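Side-chain contacts in phosphoserine aminotransferase (Bacillus alcalophilus, PDB 1W23), which catalyses the reversible, pyridoxal-phosphate-dependent transamination of phosphoserine with 2-oxoglutarate in the second step of serine biosynthesis from 3-phosphoglycerate: residues 313-316 / 317-321; 262-265 / 266-270; 23-26 / 27-31. One frame throughout, in Å; residues are numbered along the deposited sequence.

Contact 1: residues 313-316 / 317-321; sequences LAKA and KEQGF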
loop_
_atom_site.group_PDB
_atom_site.type_symbol
_atom_site.label_atom_id
_atom_site.label_comp_id
_atom_site.label_asym_id
_atom_site.label_seq_id
_atom_site.Cartn_x
_atom_site.Cartn_y
_atom_site.Cartn_z
ATOM N N LEU A 313 13.601 -28.131 -12.328
ATOM C CA LEU A 313 12.794 -26.902 -12.331
ATOM C C LEU A 313 12.176 -26.659 -13.705
ATOM O O LEU A 313 11.039 -26.186 -13.834
ATOM C CB LEU A 313 13.619 -25.711 -11.861
ATOM C CG LEU A 313 13.947 -25.737 -10.354
ATOM C CD1 LEU A 313 15.009 -24.698 -10.042
ATOM C CD2 LEU A 313 12.679 -25.530 -9.526
ATOM N N ALA A 314 12.897 -27.023 -14.788
ATOM C CA ALA A 314 12.340 -26.891 -16.126
ATOM C C ALA A 314 11.176 -27.856 -16.351
ATOM O O ALA A 314 10.178 -27.462 -16.951
ATOM C CB ALA A 314 13.432 -27.093 -17.202
ATOM N N LYS A 315 11.297 -29.055 -15.855
ATOM C CA LYS A 315 10.215 -30.022 -15.987
ATOM C C LYS A 315 9.025 -29.554 -15.191
ATOM O O LYS A 315 7.868 -29.649 -15.625
ATOM C CB LYS A 315 10.694 -31.406 -15.510
ATOM C CG LYS A 315 9.667 -32.493 -15.632
ATOM C CD LYS A 315 9.341 -32.766 -17.072
ATOM C CE LYS A 315 8.360 -33.920 -17.128
ATOM N NZ LYS A 315 7.825 -34.092 -18.511
ATOM N N ALA A 316 9.263 -29.054 -13.981
ATOM C CA ALA A 316 8.171 -28.557 -13.138
ATOM C C ALA A 316 7.426 -27.442 -13.875
ATOM O O ALA A 316 6.195 -27.418 -13.925
ATOM C CB ALA A 316 8.735 -28.074 -11.815
ATOM N N LYS A 317 8.145 -26.503 -14.473
ATOM C CA LYS A 317 7.499 -25.417 -15.181
ATOM C C LYS A 317 6.661 -25.940 -16.340
ATOM O O LYS A 317 5.514 -25.478 -16.566
ATOM C CB LYS A 317 8.528 -24.385 -15.666
ATOM C CG LYS A 317 7.983 -23.095 -16.241
ATOM C CD LYS A 317 9.086 -22.105 -16.664
ATOM C CE LYS A 317 8.625 -20.662 -16.652
ATOM N NZ LYS A 317 9.670 -19.616 -16.893
ATOM N N GLU A 318 7.201 -26.919 -17.101
ATOM C CA GLU A 318 6.501 -27.540 -18.217
ATOM C C GLU A 318 5.204 -28.164 -17.738
ATOM O O GLU A 318 4.214 -28.149 -18.491
ATOM C CB GLU A 318 7.425 -28.580 -18.871
ATOM C CG GLU A 318 6.835 -29.308 -20.052
ATOM C CD GLU A 318 6.444 -30.738 -19.871
ATOM O OE1 GLU A 318 7.033 -31.539 -19.122
ATOM O OE2 GLU A 318 5.439 -31.088 -20.578
ATOM N N GLN A 319 5.180 -28.757 -16.553
ATOM C CA GLN A 319 4.063 -29.445 -15.979
ATOM C C GLN A 319 3.080 -28.542 -15.237
ATOM O O GLN A 319 2.117 -29.016 -14.705
ATOM C CB GLN A 319 4.557 -30.587 -15.079
ATOM C CG GLN A 319 5.252 -31.690 -15.833
ATOM C CD GLN A 319 4.227 -32.486 -16.665
ATOM O OE1 GLN A 319 3.219 -32.964 -16.109
ATOM N NE2 GLN A 319 4.499 -32.618 -17.962
ATOM N N GLY A 320 3.293 -27.210 -15.258
ATOM C CA GLY A 320 2.312 -26.272 -14.688
ATOM C C GLY A 320 2.598 -25.822 -13.312
ATOM O O GLY A 320 1.795 -25.046 -12.768
ATOM N N PHE A 321 3.754 -26.184 -12.737
ATOM C CA PHE A 321 4.131 -25.704 -11.406
ATOM C C PHE A 321 4.721 -24.280 -11.515
ATOM O O PHE A 321 5.581 -24.012 -12.360
ATOM C CB PHE A 321 5.179 -26.623 -10.762
ATOM C CG PHE A 321 4.620 -27.993 -10.469
ATOM C CD1 PHE A 321 4.524 -28.977 -11.420
ATOM C CD2 PHE A 321 4.163 -28.292 -9.179
ATOM C CE1 PHE A 321 3.970 -30.202 -11.134
ATOM C CE2 PHE A 321 3.581 -29.495 -8.906
ATOM C CZ PHE A 321 3.489 -30.461 -9.891
#

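Contact 2: residues 262-265 / 266-270; sequences AIAK and QNEEK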
loop_
_atom_site.group_PDB
_atom_site.type_symbol
_atom_site.label_atom_id
_atom_site.label_comp_id
_atom_site.label_asym_id
_atom_site.label_seq_id
_atom_site.Cartn_x
_atom_site.Cartn_y
_atom_site.Cartn_z
ATOM N N ALA A 262 -7.352 -25.709 13.116
ATOM C CA ALA A 262 -7.654 -26.530 11.931
ATOM C C ALA A 262 -6.644 -26.298 10.840
ATOM O O ALA A 262 -6.246 -27.250 10.156
ATOM C CB ALA A 262 -9.065 -26.268 11.413
ATOM N N ILE A 263 -6.217 -25.054 10.658
ATOM C CA ILE A 263 -5.293 -24.765 9.577
ATOM C C ILE A 263 -3.940 -25.373 9.915
ATOM O O ILE A 263 -3.210 -25.839 8.995
ATOM C CB ILE A 263 -5.246 -23.299 9.182
ATOM C CG1 ILE A 263 -4.728 -23.147 7.722
ATOM C CG2 ILE A 263 -4.375 -22.449 10.061
ATOM C CD1 ILE A 263 -5.568 -23.659 6.590
ATOM N N ALA A 264 -3.530 -25.406 11.191
ATOM C CA ALA A 264 -2.281 -26.087 11.541
ATOM C C ALA A 264 -2.320 -27.567 11.173
ATOM O O ALA A 264 -1.339 -28.095 10.661
ATOM C CB ALA A 264 -1.997 -25.976 13.035
ATOM N N LYS A 265 -3.452 -28.242 11.425
ATOM C CA LYS A 265 -3.582 -29.637 11.037
ATOM C C LYS A 265 -3.401 -29.810 9.516
ATOM O O LYS A 265 -2.659 -30.702 9.057
ATOM C CB LYS A 265 -4.962 -30.168 11.445
ATOM C CG LYS A 265 -5.257 -31.602 11.114
ATOM C CD LYS A 265 -6.699 -31.949 11.552
ATOM C CE LYS A 265 -7.097 -33.276 10.875
ATOM N NZ LYS A 265 -6.342 -34.379 11.509
ATOM N N GLN A 266 -4.052 -28.951 8.717
ATOM C CA GLN A 266 -3.945 -28.986 7.280
ATOM C C GLN A 266 -2.510 -28.736 6.849
ATOM O O GLN A 266 -1.984 -29.420 5.949
ATOM C CB GLN A 266 -4.854 -27.951 6.621
ATOM C CG GLN A 266 -6.349 -28.174 6.722
ATOM C CD GLN A 266 -6.851 -29.020 5.557
ATOM O OE1 GLN A 266 -6.783 -30.245 5.624
ATOM N NE2 GLN A 266 -7.357 -28.499 4.448
ATOM N N ASN A 267 -1.868 -27.757 7.442
ATOM C CA ASN A 267 -0.518 -27.341 7.067
ATOM C C ASN A 267 0.493 -28.451 7.405
ATOM O O ASN A 267 1.410 -28.730 6.613
ATOM C CB ASN A 267 -0.150 -26.031 7.741
ATOM C CG ASN A 267 -0.907 -24.840 7.139
ATOM O OD1 ASN A 267 -1.360 -24.874 6.011
ATOM N ND2 ASN A 267 -1.014 -23.771 7.955
ATOM N N GLU A 268 0.324 -29.058 8.585
ATOM C CA GLU A 268 1.218 -30.174 8.929
ATOM C C GLU A 268 1.058 -31.323 7.924
ATOM O O GLU A 268 2.049 -31.941 7.537
ATOM C CB GLU A 268 0.941 -30.618 10.369
ATOM C CG GLU A 268 1.394 -29.583 11.387
ATOM C CD GLU A 268 1.050 -29.779 12.821
ATOM O OE1 GLU A 268 1.290 -28.896 13.666
ATOM O OE2 GLU A 268 0.529 -30.870 13.138
ATOM N N GLU A 269 -0.153 -31.650 7.521
ATOM C CA GLU A 269 -0.366 -32.742 6.595
ATOM C C GLU A 269 0.263 -32.432 5.246
ATOM O O GLU A 269 0.921 -33.324 4.640
ATOM C CB GLU A 269 -1.861 -33.000 6.408
ATOM C CG GLU A 269 -2.102 -34.208 5.604
ATOM C CD GLU A 269 -3.503 -34.710 5.405
ATOM O OE1 GLU A 269 -4.409 -34.128 6.024
ATOM O OE2 GLU A 269 -3.522 -35.732 4.617
ATOM N N LYS A 270 0.083 -31.242 4.709
ATOM C CA LYS A 270 0.568 -30.983 3.368
ATOM C C LYS A 270 2.110 -30.867 3.388
ATOM O O LYS A 270 2.741 -31.356 2.468
ATOM C CB LYS A 270 -0.241 -29.925 2.735
ATOM C CG LYS A 270 -0.045 -28.557 3.123
ATOM C CD LYS A 270 -1.226 -27.613 2.639
ATOM C CE LYS A 270 -0.565 -26.283 2.452
ATOM N NZ LYS A 270 -0.229 -25.500 3.659
#

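Contact 3: residues 23-26 / 27-31; sequences QKEL and LNFND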
loop_
_atom_site.group_PDB
_atom_site.type_symbol
_atom_site.label_atom_id
_atom_site.label_comp_id
_atom_site.label_asym_id
_atom_site.label_seq_id
_atom_site.Cartn_x
_atom_site.Cartn_y
_atom_site.Cartn_z
ATOM N N GLN A 23 -14.949 -11.154 -6.599
ATOM C CA GLN A 23 -15.375 -11.028 -7.987
ATOM C C GLN A 23 -16.874 -10.686 -8.058
ATOM O O GLN A 23 -17.278 -9.794 -8.792
ATOM C CB GLN A 23 -15.085 -12.305 -8.748
ATOM C CG GLN A 23 -15.421 -12.221 -10.232
ATOM C CD GLN A 23 -15.187 -13.529 -10.937
ATOM O OE1 GLN A 23 -15.585 -14.617 -10.460
ATOM N NE2 GLN A 23 -14.525 -13.503 -12.074
ATOM N N LYS A 24 -17.686 -11.454 -7.325
ATOM C CA LYS A 24 -19.128 -11.301 -7.421
ATOM C C LYS A 24 -19.566 -9.901 -7.069
ATOM O O LYS A 24 -20.470 -9.363 -7.727
ATOM C CB LYS A 24 -19.819 -12.342 -6.511
ATOM C CG LYS A 24 -21.328 -12.374 -6.655
ATOM C CD LYS A 24 -21.873 -13.453 -5.662
ATOM C CE LYS A 24 -23.395 -13.623 -5.771
ATOM N NZ LYS A 24 -23.837 -14.905 -5.092
ATOM N N GLU A 25 -18.961 -9.295 -6.070
ATOM C CA GLU A 25 -19.384 -7.986 -5.574
ATOM C C GLU A 25 -18.433 -6.848 -5.980
ATOM O O GLU A 25 -18.517 -5.758 -5.399
ATOM C CB GLU A 25 -19.664 -8.013 -4.053
ATOM C CG GLU A 25 -18.445 -8.232 -3.150
ATOM C CD GLU A 25 -18.768 -8.671 -1.728
ATOM O OE1 GLU A 25 -17.854 -8.719 -0.904
ATOM O OE2 GLU A 25 -19.920 -8.963 -1.376
ATOM N N LEU A 26 -17.579 -7.057 -6.975
ATOM C CA LEU A 26 -16.549 -6.057 -7.321
ATOM C C LEU A 26 -17.171 -4.746 -7.756
ATOM O O LEU A 26 -16.523 -3.712 -7.574
ATOM C CB LEU A 26 -15.588 -6.563 -8.399
ATOM C CG LEU A 26 -14.247 -5.858 -8.385
ATOM C CD1 LEU A 26 -13.390 -6.272 -7.218
ATOM C CD2 LEU A 26 -13.469 -6.125 -9.692
ATOM N N LEU A 27 -18.344 -4.776 -8.390
ATOM C CA LEU A 27 -18.948 -3.562 -8.899
ATOM C C LEU A 27 -20.007 -2.982 -7.981
ATOM O O LEU A 27 -20.354 -1.788 -8.105
ATOM C CB LEU A 27 -19.620 -3.844 -10.267
ATOM C CG LEU A 27 -18.799 -4.613 -11.271
ATOM C CD1 LEU A 27 -19.564 -4.810 -12.607
ATOM C CD2 LEU A 27 -17.477 -3.942 -11.506
ATOM N N ASN A 28 -20.575 -3.789 -7.087
ATOM C CA ASN A 28 -21.686 -3.397 -6.220
ATOM C C ASN A 28 -21.489 -4.010 -4.850
ATOM O O ASN A 28 -21.963 -5.166 -4.635
ATOM C CB ASN A 28 -22.997 -3.804 -6.866
ATOM C CG ASN A 28 -24.199 -3.571 -5.955
ATOM O OD1 ASN A 28 -24.127 -2.791 -4.999
ATOM N ND2 ASN A 28 -25.279 -4.303 -6.211
ATOM N N PHE A 29 -20.780 -3.339 -3.987
ATOM C CA PHE A 29 -20.479 -3.811 -2.649
ATOM C C PHE A 29 -21.541 -3.380 -1.654
ATOM O O PHE A 29 -21.865 -2.186 -1.575
ATOM C CB PHE A 29 -19.111 -3.262 -2.200
ATOM C CG PHE A 29 -18.775 -3.732 -0.820
ATOM C CD1 PHE A 29 -18.547 -5.105 -0.579
ATOM C CD2 PHE A 29 -18.685 -2.854 0.247
ATOM C CE1 PHE A 29 -18.280 -5.542 0.694
ATOM C CE2 PHE A 29 -18.365 -3.358 1.504
ATOM C CZ PHE A 29 -18.169 -4.688 1.717
ATOM N N ASN A 30 -22.099 -4.306 -0.889
ATOM C CA ASN A 30 -23.041 -4.002 0.192
ATOM C C ASN A 30 -24.195 -3.132 -0.269
ATOM O O ASN A 30 -24.620 -2.240 0.412
ATOM C CB ASN A 30 -22.337 -3.334 1.360
ATOM C CG ASN A 30 -23.086 -3.262 2.667
ATOM O OD1 ASN A 30 -23.008 -2.261 3.448
ATOM N ND2 ASN A 30 -23.845 -4.296 2.917
ATOM N N ASP A 31 -24.700 -3.437 -1.468
ATOM C CA ASP A 31 -25.843 -2.761 -2.084
ATOM C C ASP A 31 -25.621 -1.269 -2.303
ATOM O O ASP A 31 -26.596 -0.512 -2.517
ATOM C CB ASP A 31 -27.153 -2.988 -1.248
ATOM C CG ASP A 31 -27.470 -4.455 -1.164
ATOM O OD1 ASP A 31 -27.629 -5.050 -2.263
ATOM O OD2 ASP A 31 -27.531 -4.979 -0.021
HETATM O O HOH W 1 -20.568 -6.636 -8.435
HETATM O O HOH W 2 -21.849 -7.139 -0.732
#

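Contact 1: residues 313-316 / 317-321
The Phe321 ring takes the carbonyl oxygen of Ala316 at its edge, near the ring plane, with Ala316 O 3.4 Å from Phe321 CD1; CB of Gln319 also lies in that plane, along the rim. Elsewhere the ring meets that of Phe5, the planes about 30° apart, and packs on Leu349 and Leu352 of helix 343-359. With chi1 at -66°, CG of Phe321 sits opposite its own carbonyl carbon, and the ring lies alongside the last turn of helix 306-318.

The other flat groups, the Glu318 carboxylate and the Gln319 amide, are polar and lie at the surface. Glu318 and Gln319 both run beside Lys315, pointing the same way. Lys315 NZ meets Glu318 OE1 at 2.7 Å nearly along the C-O axis, a salt bridge between residues three apart. The same oxygen receives Gln319 NE2 at 3.0 Å, an almost straight bond (175°) that lies in the amide plane but comes from above the carboxylate plane. Two donors thus grip one oxygen and limit the turning of the carboxylate. The long lysine chain, bent at chi2, also lays its CE 4.0 Å from Gln319 CG. A leucine in place of Lys315 would probably leave Glu318 OE1 without its cationic mate, with the Gln319 amide as its remaining donor in this cluster.

Beneath these groups the backbone ends the helix. Phe321 N bonds back to Ala316 O at 3.0 Å and Gly320 N to Lys317 O at 3.1 Å. Gly320 has a positive phi, where a side chain would strike the preceding carbonyl. Small Ala316 and bulky Phe321 bring their CB atoms to 4.0 Å across the turn, the apolar pair that accompanies the classic C-terminal helix cap, the Schellman motif.

Contact 2: residues 262-265 / 266-270
Asn267 and Glu268 reach back to Ile263 and Ala264 one turn earlier in helix 259-279, so the arrangement is the i to i+4 pattern of a regular alpha-helix. The backbone bonds come first. Asn267 N reaches Ile263 O at 2.8 Å and Glu268 N reaches Ala264 O at the same distance, while Gln266 and Glu269 repeat the pattern to Ala262 and Lys265.

Polar side chains folded over these carbonyls make a second group. With chi1 at -72°, Asn267 CG lies beside its own backbone N and comes within 3.1 Å of Ile263 O. Asn267 ND2 is also near, 3.2 Å from Ile263 O, but at a poor angle for a hydrogen bond, and it gives its hydrogens instead to Asn339 OD1 and Ser179 O, which suits a short amide in a buried place. Glu268, long enough to lead outward, starts the same way, its CG 3.2 Å from Ala264 O, and its extended chain carries the carboxylate to the surface.

Van der Waals contact is modest: in the one of its two conformers described, Ile263 has CG1 3.8 Å from Asn267 ND2, the two chains slanting across each other, and the branched isoleucine also rests on Asn339. Between charges there is a longer-range attraction at most, since Lys265 NZ stands 5.8 Å from Glu269 OE1 in one of two lysine conformers.

Lys270 is also modelled twice; in the conformer described it turns its ammonium group inward to the carbonyls of Ile337 and Tyr338, and NZ is 2.7 Å from Asn267 OD1 and stands 36° out of that carbonyl plane.

Contact 3: residues 23-26 / 27-31
Just beyond helix 16-24 the chain makes a type I beta turn through Glu25 to Asn28, and Glu25 then lies alongside Phe29. The closing bond, Asn28 N to Glu25 O at 3.3 Å, is weak, and water helps: one molecule donates to Lys24 O and accepts from Leu27 N at 2.9 Å, bridging two backbone groups three residues apart where the helix has ended.

Glu25 CG lies between its own N and carbonyl carbon (chi1 68°), the crowded position, and the extended chain brings the carboxylate to the edge of the Phe29 ring. OE1 is 3.6 Å from Phe29 CE1, the two planes being 84° apart. Asn30 CB lies over one face, 3.8 Å above the plane of the Phe29 ring and displaced toward its rim. Glu25 OE1 also bonds Tyr245 OH, and the Tyr245 ring stands almost perpendicular to that of Phe29. Through a second water, Glu25 OE2 is linked to Asn30 N, with 2.7 Å from OE2 to the water.

Leu26 and Leu27 suit the dimer interface, where both pack on Gln23 of the second subunit. At Glu25, the slightly positive ring edge, the tyrosine hydroxyl and the water together would probably favour an ionised carboxylate.

In the fold
From the N terminus the order is contact 3, contact 2, contact 1. Each joins neighbouring segments of chain, so each is local and closes no long loop; none nests within another or crosses it. Contact 3 leads helix 16-24 into the loop before helix 44-61, beside the second subunit. Contact 2 lies within helix 259-279, well after the strands of the seven-stranded sheet. Contact 1 ends helix 306-318 and passes the chain to strand 321-322. Helix 343-359 then packs against side chains from both 262-270 and 313-321, tying together two contacts whose nearest atoms are about 12 Å apart. Contact 3 stands about 20 Å from either, again between nearest atoms.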